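Local coordinates for protein sulfur oxygenase/reductase (Halothiobacillus neapolitanus, PDB 6QPA) that probably oxidises and reduces elemental sulfur as an iron-dependent sulfur oxygenase/reductase, in an assembly of 24 chains, at residues 42-54 with 295-309. Sequence-based numbering, arbitrary orientation. Where two conformers were deposited one is given.
Sequences FLGFEQLLQTGIH and YYMFFSPMMEQGLWR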
loop_
_atom_site.group_PDB
_atom_site.type_symbol
_atom_site.label_atom_id
_atom_site.label_comp_id
_atom_site.label_asym_id
_atom_site.label_seq_id
_atom_site.Cartn_x
_atom_site.Cartn_y
_atom_site.Cartn_z
ATOM N N PHE A 42 50.989 -25.901 33.460
ATOM C CA PHE A 42 50.187 -24.907 32.758
ATOM C C PHE A 42 50.049 -23.641 33.590
ATOM O O PHE A 42 49.626 -23.692 34.746
ATOM C CB PHE A 42 48.805 -25.461 32.447
ATOM C CG PHE A 42 47.867 -24.446 31.836
ATOM C CD1 PHE A 42 48.073 -23.973 30.548
ATOM C CD2 PHE A 42 46.780 -23.961 32.558
ATOM C CE1 PHE A 42 47.213 -23.045 29.979
ATOM C CE2 PHE A 42 45.913 -23.021 32.000
ATOM C CZ PHE A 42 46.129 -22.563 30.703
ATOM N N LEU A 43 50.401 -22.499 32.994
ATOM C CA LEU A 43 50.481 -21.241 33.723
ATOM C C LEU A 43 49.424 -20.209 33.336
ATOM O O LEU A 43 49.167 -19.293 34.128
ATOM C CB LEU A 43 51.868 -20.620 33.531
ATOM C CG LEU A 43 53.050 -21.513 33.886
ATOM C CD1 LEU A 43 54.381 -20.804 33.557
ATOM C CD2 LEU A 43 52.978 -21.902 35.354
ATOM N N GLY A 44 48.793 -20.341 32.181
ATOM C CA GLY A 44 47.780 -19.384 31.783
ATOM C C GLY A 44 47.589 -19.384 30.281
ATOM O O GLY A 44 48.213 -20.156 29.550
ATOM N N PHE A 45 46.669 -18.525 29.838
ATOM C CA PHE A 45 46.328 -18.496 28.426
ATOM C C PHE A 45 45.773 -17.131 28.029
ATOM O O PHE A 45 45.373 -16.324 28.875
ATOM C CB PHE A 45 45.345 -19.625 28.061
ATOM C CG PHE A 45 43.952 -19.428 28.575
ATOM C CD1 PHE A 45 43.019 -18.685 27.848
ATOM C CD2 PHE A 45 43.557 -20.003 29.777
ATOM C CE1 PHE A 45 41.711 -18.494 28.325
ATOM C CE2 PHE A 45 42.234 -19.831 30.263
ATOM C CZ PHE A 45 41.321 -19.071 29.537
ATOM N N GLU A 46 45.777 -16.886 26.716
ATOM C CA GLU A 46 45.200 -15.694 26.099
ATOM C C GLU A 46 44.446 -16.157 24.868
ATOM O O GLU A 46 45.038 -16.799 24.002
ATOM C CB GLU A 46 46.273 -14.679 25.679
ATOM C CG GLU A 46 47.233 -14.277 26.759
ATOM C CD GLU A 46 46.675 -13.182 27.638
ATOM O OE1 GLU A 46 45.602 -12.663 27.301
ATOM O OE2 GLU A 46 47.302 -12.846 28.662
ATOM N N GLN A 47 43.150 -15.883 24.803
ATOM C CA GLN A 47 42.369 -16.157 23.604
ATOM C C GLN A 47 42.199 -14.844 22.843
ATOM O O GLN A 47 41.520 -13.918 23.312
ATOM C CB GLN A 47 41.023 -16.802 23.939
ATOM C CG GLN A 47 40.294 -17.340 22.694
ATOM C CD GLN A 47 38.900 -17.874 22.988
ATOM O OE1 GLN A 47 38.091 -17.211 23.639
ATOM N NE2 GLN A 47 38.609 -19.077 22.496
ATOM N N LEU A 48 42.845 -14.745 21.685
ATOM C CA LEU A 48 42.879 -13.510 20.917
ATOM C C LEU A 48 42.110 -13.703 19.618
ATOM O O LEU A 48 42.396 -14.633 18.857
ATOM C CB LEU A 48 44.320 -13.109 20.626
ATOM C CG LEU A 48 45.279 -12.952 21.803
ATOM C CD1 LEU A 48 46.683 -12.617 21.293
ATOM C CD2 LEU A 48 44.794 -11.841 22.725
ATOM N N LEU A 49 41.140 -12.832 19.366
ATOM C CA LEU A 49 40.374 -12.841 18.129
ATOM C C LEU A 49 40.761 -11.625 17.297
ATOM O O LEU A 49 40.745 -10.498 17.799
ATOM C CB LEU A 49 38.862 -12.847 18.414
ATOM C CG LEU A 49 37.999 -12.986 17.157
ATOM C CD1 LEU A 49 38.287 -14.331 16.484
ATOM C CD2 LEU A 49 36.507 -12.855 17.487
ATOM N N GLN A 50 41.121 -11.836 16.036
ATOM C CA GLN A 50 41.554 -10.700 15.223
ATOM C C GLN A 50 40.389 -9.758 14.935
ATOM O O GLN A 50 39.276 -10.199 14.639
ATOM C CB GLN A 50 42.172 -11.163 13.908
ATOM C CG GLN A 50 42.636 -10.010 13.042
ATOM C CD GLN A 50 43.262 -10.502 11.757
ATOM O OE1 GLN A 50 43.096 -11.658 11.375
ATOM N NE2 GLN A 50 43.982 -9.632 11.088
ATOM N N THR A 51 40.650 -8.448 15.056
ATOM C CA THR A 51 39.688 -7.406 14.733
ATOM C C THR A 51 40.091 -6.560 13.538
ATOM O O THR A 51 39.237 -5.865 12.980
ATOM C CB THR A 51 39.505 -6.463 15.933
ATOM O OG1 THR A 51 40.787 -5.950 16.325
ATOM C CG2 THR A 51 38.866 -7.201 17.096
ATOM N N GLY A 52 41.352 -6.613 13.121
ATOM C CA GLY A 52 41.794 -5.812 11.994
ATOM C C GLY A 52 43.308 -5.859 11.867
ATOM O O GLY A 52 43.959 -6.780 12.369
ATOM N N ILE A 53 43.856 -4.852 11.181
ATOM C CA ILE A 53 45.299 -4.728 10.978
ATOM C C ILE A 53 45.678 -3.258 11.087
ATOM O O ILE A 53 44.823 -2.368 11.142
ATOM C CB ILE A 53 45.772 -5.258 9.607
ATOM C CG1 ILE A 53 45.258 -4.324 8.491
ATOM C CG2 ILE A 53 45.394 -6.720 9.381
ATOM C CD1 ILE A 53 45.927 -4.538 7.131
ATOM N N HIS A 54 46.986 -3.010 11.123
ATOM C CA HIS A 54 47.479 -1.656 10.943
ATOM C C HIS A 54 47.757 -1.421 9.461
ATOM O O HIS A 54 48.612 -2.100 8.892
ATOM C CB HIS A 54 48.739 -1.400 11.752
ATOM C CG HIS A 54 49.002 0.061 11.973
ATOM N ND1 HIS A 54 49.242 0.938 10.937
ATOM C CD2 HIS A 54 49.010 0.809 13.106
ATOM C CE1 HIS A 54 49.402 2.158 11.423
ATOM N NE2 HIS A 54 49.264 2.108 12.737
ATOM N N TYR A 295 54.469 -6.516 10.062
ATOM C CA TYR A 295 53.042 -6.597 9.776
ATOM C C TYR A 295 52.310 -6.717 11.109
ATOM O O TYR A 295 52.600 -7.618 11.902
ATOM C CB TYR A 295 52.726 -7.795 8.872
ATOM C CG TYR A 295 51.270 -7.861 8.408
ATOM C CD1 TYR A 295 50.808 -7.038 7.388
ATOM C CD2 TYR A 295 50.372 -8.767 8.977
ATOM C CE1 TYR A 295 49.483 -7.107 6.945
ATOM C CE2 TYR A 295 49.063 -8.847 8.544
ATOM C CZ TYR A 295 48.617 -8.012 7.537
ATOM O OH TYR A 295 47.312 -8.109 7.119
ATOM N N TYR A 296 51.383 -5.802 11.369
ATOM C CA TYR A 296 50.712 -5.723 12.659
ATOM C C TYR A 296 49.254 -6.142 12.512
ATOM O O TYR A 296 48.496 -5.495 11.783
ATOM C CB TYR A 296 50.820 -4.304 13.214
ATOM C CG TYR A 296 52.169 -4.056 13.872
ATOM C CD1 TYR A 296 52.383 -4.429 15.183
ATOM C CD2 TYR A 296 53.222 -3.489 13.178
ATOM C CE1 TYR A 296 53.576 -4.231 15.811
ATOM C CE2 TYR A 296 54.452 -3.288 13.803
ATOM C CZ TYR A 296 54.616 -3.672 15.126
ATOM O OH TYR A 296 55.808 -3.508 15.806
ATOM N N MET A 297 48.869 -7.220 13.202
ATOM C CA MET A 297 47.473 -7.632 13.314
ATOM C C MET A 297 46.887 -7.148 14.640
ATOM O O MET A 297 47.548 -7.205 15.679
ATOM C CB MET A 297 47.337 -9.157 13.212
ATOM C CG MET A 297 47.834 -9.731 11.889
ATOM S SD MET A 297 48.036 -11.523 11.953
ATOM C CE MET A 297 46.320 -12.033 12.145
ATOM N N PHE A 298 45.641 -6.670 14.597
ATOM C CA PHE A 298 44.922 -6.213 15.781
ATOM C C PHE A 298 44.027 -7.334 16.310
ATOM O O PHE A 298 43.344 -7.999 15.534
ATOM C CB PHE A 298 44.048 -4.989 15.466
ATOM C CG PHE A 298 44.802 -3.687 15.375
ATOM C CD1 PHE A 298 46.073 -3.632 14.800
ATOM C CD2 PHE A 298 44.226 -2.501 15.854
ATOM C CE1 PHE A 298 46.760 -2.419 14.697
ATOM C CE2 PHE A 298 44.902 -1.288 15.765
ATOM C CZ PHE A 298 46.174 -1.243 15.174
ATOM N N PHE A 299 44.020 -7.513 17.633
ATOM C CA PHE A 299 43.221 -8.530 18.304
ATOM C C PHE A 299 42.481 -7.972 19.516
ATOM O O PHE A 299 42.946 -7.047 20.193
ATOM C CB PHE A 299 44.069 -9.669 18.841
ATOM C CG PHE A 299 44.784 -10.460 17.803
ATOM C CD1 PHE A 299 46.022 -10.044 17.335
ATOM C CD2 PHE A 299 44.251 -11.648 17.331
ATOM C CE1 PHE A 299 46.716 -10.788 16.408
ATOM C CE2 PHE A 299 44.939 -12.409 16.398
ATOM C CZ PHE A 299 46.179 -11.969 15.930
ATOM N N SER A 300 41.366 -8.622 19.840
ATOM C CA SER A 300 40.713 -8.424 21.109
ATOM C C SER A 300 40.921 -9.656 21.973
ATOM O O SER A 300 40.721 -10.775 21.491
ATOM C CB SER A 300 39.221 -8.173 20.920
ATOM O OG SER A 300 38.628 -8.115 22.193
ATOM N N PRO A 301 41.376 -9.513 23.208
ATOM C CA PRO A 301 41.463 -10.685 24.088
ATOM C C PRO A 301 40.072 -11.090 24.567
ATOM O O PRO A 301 39.424 -10.355 25.315
ATOM C CB PRO A 301 42.354 -10.196 25.241
ATOM C CG PRO A 301 42.132 -8.719 25.283
ATOM C CD PRO A 301 41.887 -8.290 23.852
ATOM N N MET A 302 39.578 -12.233 24.093
ATOM C CA MET A 302 38.234 -12.660 24.452
ATOM C C MET A 302 38.192 -13.184 25.880
ATOM O O MET A 302 37.314 -12.816 26.665
ATOM C CB MET A 302 37.747 -13.740 23.487
ATOM C CG MET A 302 37.407 -13.290 22.091
ATOM S SD MET A 302 36.793 -11.569 22.015
ATOM C CE MET A 302 35.036 -11.798 22.333
ATOM N N MET A 303 39.109 -14.085 26.216
ATOM C CA MET A 303 39.171 -14.719 27.524
ATOM C C MET A 303 40.629 -14.713 27.916
ATOM O O MET A 303 41.495 -14.829 27.050
ATOM C CB MET A 303 38.646 -16.168 27.516
ATOM C CG MET A 303 37.228 -16.328 26.991
ATOM S SD MET A 303 36.555 -17.981 27.283
ATOM C CE MET A 303 35.827 -18.345 25.676
ATOM N N GLU A 304 40.901 -14.522 29.198
ATOM C CA GLU A 304 42.275 -14.529 29.670
ATOM C C GLU A 304 42.320 -15.197 31.024
ATOM O O GLU A 304 41.426 -14.993 31.852
ATOM C CB GLU A 304 42.845 -13.123 29.821
ATOM C CG GLU A 304 42.659 -12.231 28.631
ATOM C CD GLU A 304 43.282 -10.874 28.873
ATOM O OE1 GLU A 304 42.529 -9.948 29.247
ATOM O OE2 GLU A 304 44.521 -10.755 28.716
ATOM N N GLN A 305 43.339 -16.016 31.237
ATOM C CA GLN A 305 43.721 -16.403 32.594
ATOM C C GLN A 305 45.160 -15.911 32.704
ATOM O O GLN A 305 46.095 -16.513 32.154
ATOM C CB GLN A 305 43.478 -17.899 32.876
ATOM C CG GLN A 305 44.651 -18.803 33.202
ATOM C CD GLN A 305 45.268 -18.608 34.574
ATOM O OE1 GLN A 305 45.506 -17.484 35.033
ATOM N NE2 GLN A 305 45.575 -19.724 35.222
ATOM N N GLY A 306 45.315 -14.754 33.355
ATOM C CA GLY A 306 46.539 -13.993 33.249
ATOM C C GLY A 306 47.545 -14.180 34.368
ATOM O O GLY A 306 48.479 -13.383 34.467
ATOM N N LEU A 307 47.417 -15.226 35.194
ATOM C CA LEU A 307 48.360 -15.357 36.304
ATOM C C LEU A 307 49.791 -15.623 35.846
ATOM O O LEU A 307 50.732 -15.346 36.595
ATOM C CB LEU A 307 47.897 -16.417 37.295
ATOM C CG LEU A 307 46.908 -15.719 38.246
ATOM C CD1 LEU A 307 45.431 -16.017 37.911
ATOM C CD2 LEU A 307 47.252 -15.932 39.724
ATOM N N TRP A 308 49.982 -16.134 34.636
ATOM C CA TRP A 308 51.333 -16.290 34.116
ATOM C C TRP A 308 52.087 -14.963 34.062
ATOM O O TRP A 308 53.317 -14.942 34.159
ATOM C CB TRP A 308 51.255 -16.913 32.734
ATOM C CG TRP A 308 50.577 -16.039 31.727
ATOM C CD1 TRP A 308 49.239 -15.939 31.487
ATOM C CD2 TRP A 308 51.220 -15.138 30.816
ATOM N NE1 TRP A 308 49.011 -15.033 30.472
ATOM C CE2 TRP A 308 50.214 -14.541 30.040
ATOM C CE3 TRP A 308 52.554 -14.803 30.567
ATOM C CZ2 TRP A 308 50.498 -13.608 29.047
ATOM C CZ3 TRP A 308 52.834 -13.884 29.584
ATOM C CH2 TRP A 308 51.815 -13.302 28.828
ATOM N N ARG A 309 51.378 -13.845 33.883
ATOM C CA ARG A 309 52.061 -12.558 33.826
ATOM C C ARG A 309 52.742 -12.224 35.137
ATOM O O ARG A 309 53.768 -11.538 35.137
ATOM C CB ARG A 309 51.090 -11.442 33.497
ATOM C CG ARG A 309 50.336 -11.614 32.228
ATOM C CD ARG A 309 49.244 -10.533 32.149
ATOM N NE ARG A 309 48.866 -10.451 30.767
ATOM C CZ ARG A 309 48.929 -9.373 30.006
ATOM N NH1 ARG A 309 49.298 -8.176 30.483
ATOM N NH2 ARG A 309 48.586 -9.519 28.738
HETATM O O HOH W 1 45.608 -10.437 8.476
HETATM O O HOH W 2 40.612 -4.820 19.525
HETATM O O HOH W 3 50.394 -4.133 9.343
#
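A classic beta bulge marks the antiparallel pairing of strand 42-53 with the last strand, 290-305, which turns a corner at Met-303: Thr-51 and Gly-52 both face Phe-298. Phe-298 O takes the N-H of Thr-51 at 2.8 Å and, weakly, that of Gly-52. Gly-52 O is gripped from opposite faces of its plane, by Phe-298 N and by the amide NE2 of Gln-50, whose OE1 bonds Gly-75. Leu-49 N bonds Ser-300 O at 3.0 Å, and Ser-300 N returns a bond to Leu-49 O at 2.8 Å. Beside them Leu-48 CB lies 3.6 Å from Phe-299 CD2, and both side chains reach Ile-162 of strand 159-167. The pair thus joins strand 74-82 to strand 159-167 within the antiparallel sheet of a family in the dimeric alpha/beta-barrel clan. Near the other end the Phe-45 side chain lies about 10 Å from the bound iron(III) ion. Its ring has Gln-305 N over the centre of one face. Phe-45 CE2 meets Gln-305 CB at 3.5 Å, and the amide plane stands 87° to the ring. That amide bonds Leu-307 N through OE1 and, through NE2, Asp-275 of the second subunit. A leucine in place of Gln-305 would probably cost Leu-307 N and that aspartate their side-chain partner. On the other face of the sheet, the bent Glu-46 chain (chi2 -83°) brings OE1 within 2.6 Å of Glu-304 OE2, close enough that one of the two acids probably carries a proton and donates it to the other; Glu-304 also takes a hydrogen bond from Ser-156 N at OE1 and a salt bridge from Arg-158 at OE2. Glu-46 OE2 sits at the edge of the Trp-308 ring, where NE1 gives it a weak, bent bond (133°), and in the plane of the Arg-309 guanidinium, with a salt bridge to NE at 3.6 Å. Arg-309 NH2 also pairs with Glu-258.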